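Local coordinates for (2Z,6E)-hedycaryol synthase (PDB 4MC3), which catalyses the magnesium-dependent 1,11-cyclisation of (2E,6E)-farnesyl diphosphate to (2Z,6E)-hedycaryol, with release of diphosphate, at residues A24-I32 and T69-L77. Numbering follows the deposited sequence.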
# COMPACT_ATOMS: atom_id res chain seq x y z
N ALA A 24 -2.39 -20.01 0.27
CA ALA A 24 -2.72 -18.80 1.07
C ALA A 24 -4.14 -18.32 0.76
O ALA A 24 -4.82 -17.84 1.65
CB ALA A 24 -1.75 -17.71 0.78
N SER A 25 -4.56 -18.39 -0.51
CA SER A 25 -5.90 -17.96 -0.92
C SER A 25 -6.98 -18.77 -0.23
O SER A 25 -7.95 -18.21 0.25
CB SER A 25 -6.09 -18.07 -2.43
OG SER A 25 -7.41 -17.65 -2.76
N ARG A 26 -6.79 -20.09 -0.11
CA ARG A 26 -7.76 -20.91 0.65
C ARG A 26 -7.80 -20.48 2.12
O ARG A 26 -8.88 -20.44 2.71
CB ARG A 26 -7.42 -22.41 0.53
CG ARG A 26 -7.95 -23.08 -0.73
CD ARG A 26 -7.85 -24.60 -0.63
NE ARG A 26 -6.47 -25.05 -0.39
CZ ARG A 26 -5.54 -25.25 -1.34
NH1 ARG A 26 -5.82 -25.01 -2.62
NH2 ARG A 26 -4.32 -25.66 -1.00
N ALA A 27 -6.64 -20.15 2.72
CA ALA A 27 -6.63 -19.71 4.12
C ALA A 27 -7.34 -18.34 4.22
O ALA A 27 -8.04 -18.07 5.18
CB ALA A 27 -5.24 -19.63 4.66
N MET A 28 -7.11 -17.46 3.25
CA MET A 28 -7.80 -16.16 3.24
C MET A 28 -9.31 -16.31 3.24
O MET A 28 -10.02 -15.72 4.05
CB MET A 28 -7.37 -15.37 2.03
CG MET A 28 -7.98 -13.99 1.92
SD MET A 28 -7.80 -13.16 0.33
CE MET A 28 -8.88 -14.21 -0.72
N TRP A 29 -9.80 -17.12 2.32
CA TRP A 29 -11.24 -17.35 2.18
C TRP A 29 -11.86 -17.99 3.41
O TRP A 29 -12.98 -17.67 3.79
CB TRP A 29 -11.52 -18.19 0.94
CG TRP A 29 -11.71 -17.37 -0.18
CD1 TRP A 29 -10.85 -17.18 -1.21
CD2 TRP A 29 -12.78 -16.46 -0.37
NE1 TRP A 29 -11.34 -16.24 -2.05
CE2 TRP A 29 -12.53 -15.78 -1.56
CE3 TRP A 29 -13.97 -16.17 0.36
CZ2 TRP A 29 -13.43 -14.85 -2.09
CZ3 TRP A 29 -14.84 -15.25 -0.15
CH2 TRP A 29 -14.57 -14.59 -1.36
N GLU A 30 -11.15 -18.92 4.00
CA GLU A 30 -11.55 -19.48 5.27
C GLU A 30 -11.71 -18.41 6.37
O GLU A 30 -12.68 -18.41 7.15
CB GLU A 30 -10.51 -20.49 5.60
CG GLU A 30 -10.52 -21.02 6.98
CD GLU A 30 -10.49 -22.52 6.96
OE1 GLU A 30 -9.83 -23.20 6.11
OE2 GLU A 30 -11.20 -22.97 7.82
N TRP A 31 -10.78 -17.47 6.40
CA TRP A 31 -10.84 -16.39 7.41
C TRP A 31 -12.02 -15.46 7.09
O TRP A 31 -12.76 -14.98 8.00
CB TRP A 31 -9.50 -15.66 7.44
CG TRP A 31 -9.43 -14.56 8.43
CD1 TRP A 31 -9.12 -14.66 9.75
CD2 TRP A 31 -9.60 -13.17 8.17
NE1 TRP A 31 -9.14 -13.44 10.35
CE2 TRP A 31 -9.42 -12.50 9.39
CE3 TRP A 31 -9.88 -12.42 7.02
CZ2 TRP A 31 -9.53 -11.12 9.49
CZ3 TRP A 31 -9.97 -11.08 7.13
CH2 TRP A 31 -9.81 -10.44 8.33
N ILE A 32 -12.19 -15.16 5.82
CA ILE A 32 -13.30 -14.34 5.35
C ILE A 32 -14.63 -14.97 5.78
O ILE A 32 -15.52 -14.29 6.32
CB ILE A 32 -13.29 -14.17 3.84
CG1 ILE A 32 -12.15 -13.22 3.41
CG2 ILE A 32 -14.64 -13.67 3.32
CD1 ILE A 32 -11.81 -13.33 1.93
N THR A 69 -0.26 -15.42 4.11
CA THR A 69 -1.61 -15.62 4.57
C THR A 69 -2.08 -14.42 5.48
O THR A 69 -3.17 -13.91 5.24
CB THR A 69 -1.71 -16.92 5.35
OG1 THR A 69 -1.41 -18.03 4.46
CG2 THR A 69 -3.07 -17.08 5.92
N ILE A 70 -1.24 -13.98 6.40
CA ILE A 70 -1.60 -12.83 7.21
C ILE A 70 -1.80 -11.60 6.31
O ILE A 70 -2.73 -10.83 6.48
CB ILE A 70 -0.66 -12.64 8.40
CG1 ILE A 70 0.61 -12.08 8.06
CG2 ILE A 70 -0.42 -13.88 9.19
CD1 ILE A 70 1.62 -12.12 9.18
N GLY A 71 -0.90 -11.40 5.36
CA GLY A 71 -1.05 -10.25 4.43
C GLY A 71 -2.37 -10.29 3.66
O GLY A 71 -3.06 -9.28 3.48
N LEU A 72 -2.77 -11.48 3.19
CA LEU A 72 -4.02 -11.59 2.44
C LEU A 72 -5.25 -11.27 3.34
O LEU A 72 -6.24 -10.72 2.86
CB LEU A 72 -4.19 -12.97 1.84
CG LEU A 72 -3.27 -13.41 0.72
CD1 LEU A 72 -3.81 -14.67 0.05
CD2 LEU A 72 -3.02 -12.29 -0.24
N LYS A 73 -5.18 -11.62 4.64
CA LYS A 73 -6.25 -11.24 5.56
C LYS A 73 -6.39 -9.70 5.64
O LYS A 73 -7.49 -9.17 5.58
CB LYS A 73 -6.00 -11.83 6.98
CG LYS A 73 -6.08 -13.37 6.99
CD LYS A 73 -5.81 -13.92 8.36
CE LYS A 73 -5.83 -15.43 8.34
NZ LYS A 73 -5.37 -15.99 9.67
N TRP A 74 -5.25 -9.01 5.73
CA TRP A 74 -5.29 -7.54 5.71
C TRP A 74 -5.87 -6.98 4.42
O TRP A 74 -6.64 -6.01 4.45
CB TRP A 74 -3.89 -6.97 6.04
CG TRP A 74 -3.56 -7.03 7.46
CD1 TRP A 74 -2.89 -8.00 8.09
CD2 TRP A 74 -3.94 -6.09 8.47
NE1 TRP A 74 -2.79 -7.74 9.44
CE2 TRP A 74 -3.43 -6.55 9.69
CE3 TRP A 74 -4.62 -4.87 8.45
CZ2 TRP A 74 -3.67 -5.88 10.91
CZ3 TRP A 74 -4.84 -4.21 9.61
CH2 TRP A 74 -4.38 -4.69 10.84
N ILE A 75 -5.47 -7.53 3.28
CA ILE A 75 -6.02 -7.06 2.00
C ILE A 75 -7.53 -7.33 1.89
O ILE A 75 -8.28 -6.46 1.48
CB ILE A 75 -5.24 -7.64 0.82
CG1 ILE A 75 -3.79 -7.09 0.81
CG2 ILE A 75 -5.97 -7.34 -0.47
CD1 ILE A 75 -2.93 -7.70 -0.30
N ALA A 76 -7.96 -8.51 2.30
CA ALA A 76 -9.39 -8.81 2.26
C ALA A 76 -10.18 -7.89 3.17
O ALA A 76 -11.25 -7.41 2.79
CB ALA A 76 -9.62 -10.25 2.66
N LEU A 77 -9.67 -7.67 4.37
CA LEU A 77 -10.33 -6.74 5.28
C LEU A 77 -10.43 -5.34 4.70
O LEU A 77 -11.47 -4.69 4.84
CB LEU A 77 -9.65 -6.77 6.62
CG LEU A 77 -10.20 -5.84 7.68
CD1 LEU A 77 -11.60 -6.19 8.13
CD2 LEU A 77 -9.22 -5.83 8.84
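The indole of Trp31 lies with one face against the aliphatic chain of Lys73, while CB of Leu77 sits at its edge, near the ring plane, 4.1 Å from CH2. Lys73 runs obliquely across that face: CB and CG lie by the six-membered ring and the ring junction, and CD is centred over the five-membered ring, 3.6 Å from its centroid and 10° off the normal, a CH-pi contact. CG of Trp31 stands anti to the backbone N (chi1 180°), which swings the indole out over helix 65-84, where CZ3 comes 3.5 Å from the carbonyl O of Lys73. Lysine suits this half-covered place because its extended methylenes can pave an aromatic face while NZ reaches beyond it, towards a long, weak ion pair with Glu129. Were Trp31 replaced by an alanine, the Lys73 methylenes would probably lose their aromatic cover and a gap would be likely to open beside Leu77. Both segments belong to the all-helical class I terpene synthase fold; helix 65-84 lines the active-site cavity, with Ile75 touching the bound nerolidol, and helix 21-35 packs on its outer side. The axes of segments 24-32 and 69-77 cross at -47°, and small residues let the backbones come nearest at the Ala24 and Thr69 end. Ala24 brings its CB 3.7 Å from CD1 of Leu72, and CB of Ala27 meets the methyl CG2 of Thr69 at 3.6 Å; the Thr69 hydroxyl is hydrogen-bonded to the carbonyl O of Leu65 in its own helix, which leaves the methyl for the interface. Further along, Met28 crosses Leu72 at about a right angle, its flexible thioether bringing SD against CB of both Leu72 and Ala76. CD1 of Ile32 comes 3.8 Å from CB of Ala76, whose small side chain leaves room for it, and Met47 of helix 41-50 touches both residues.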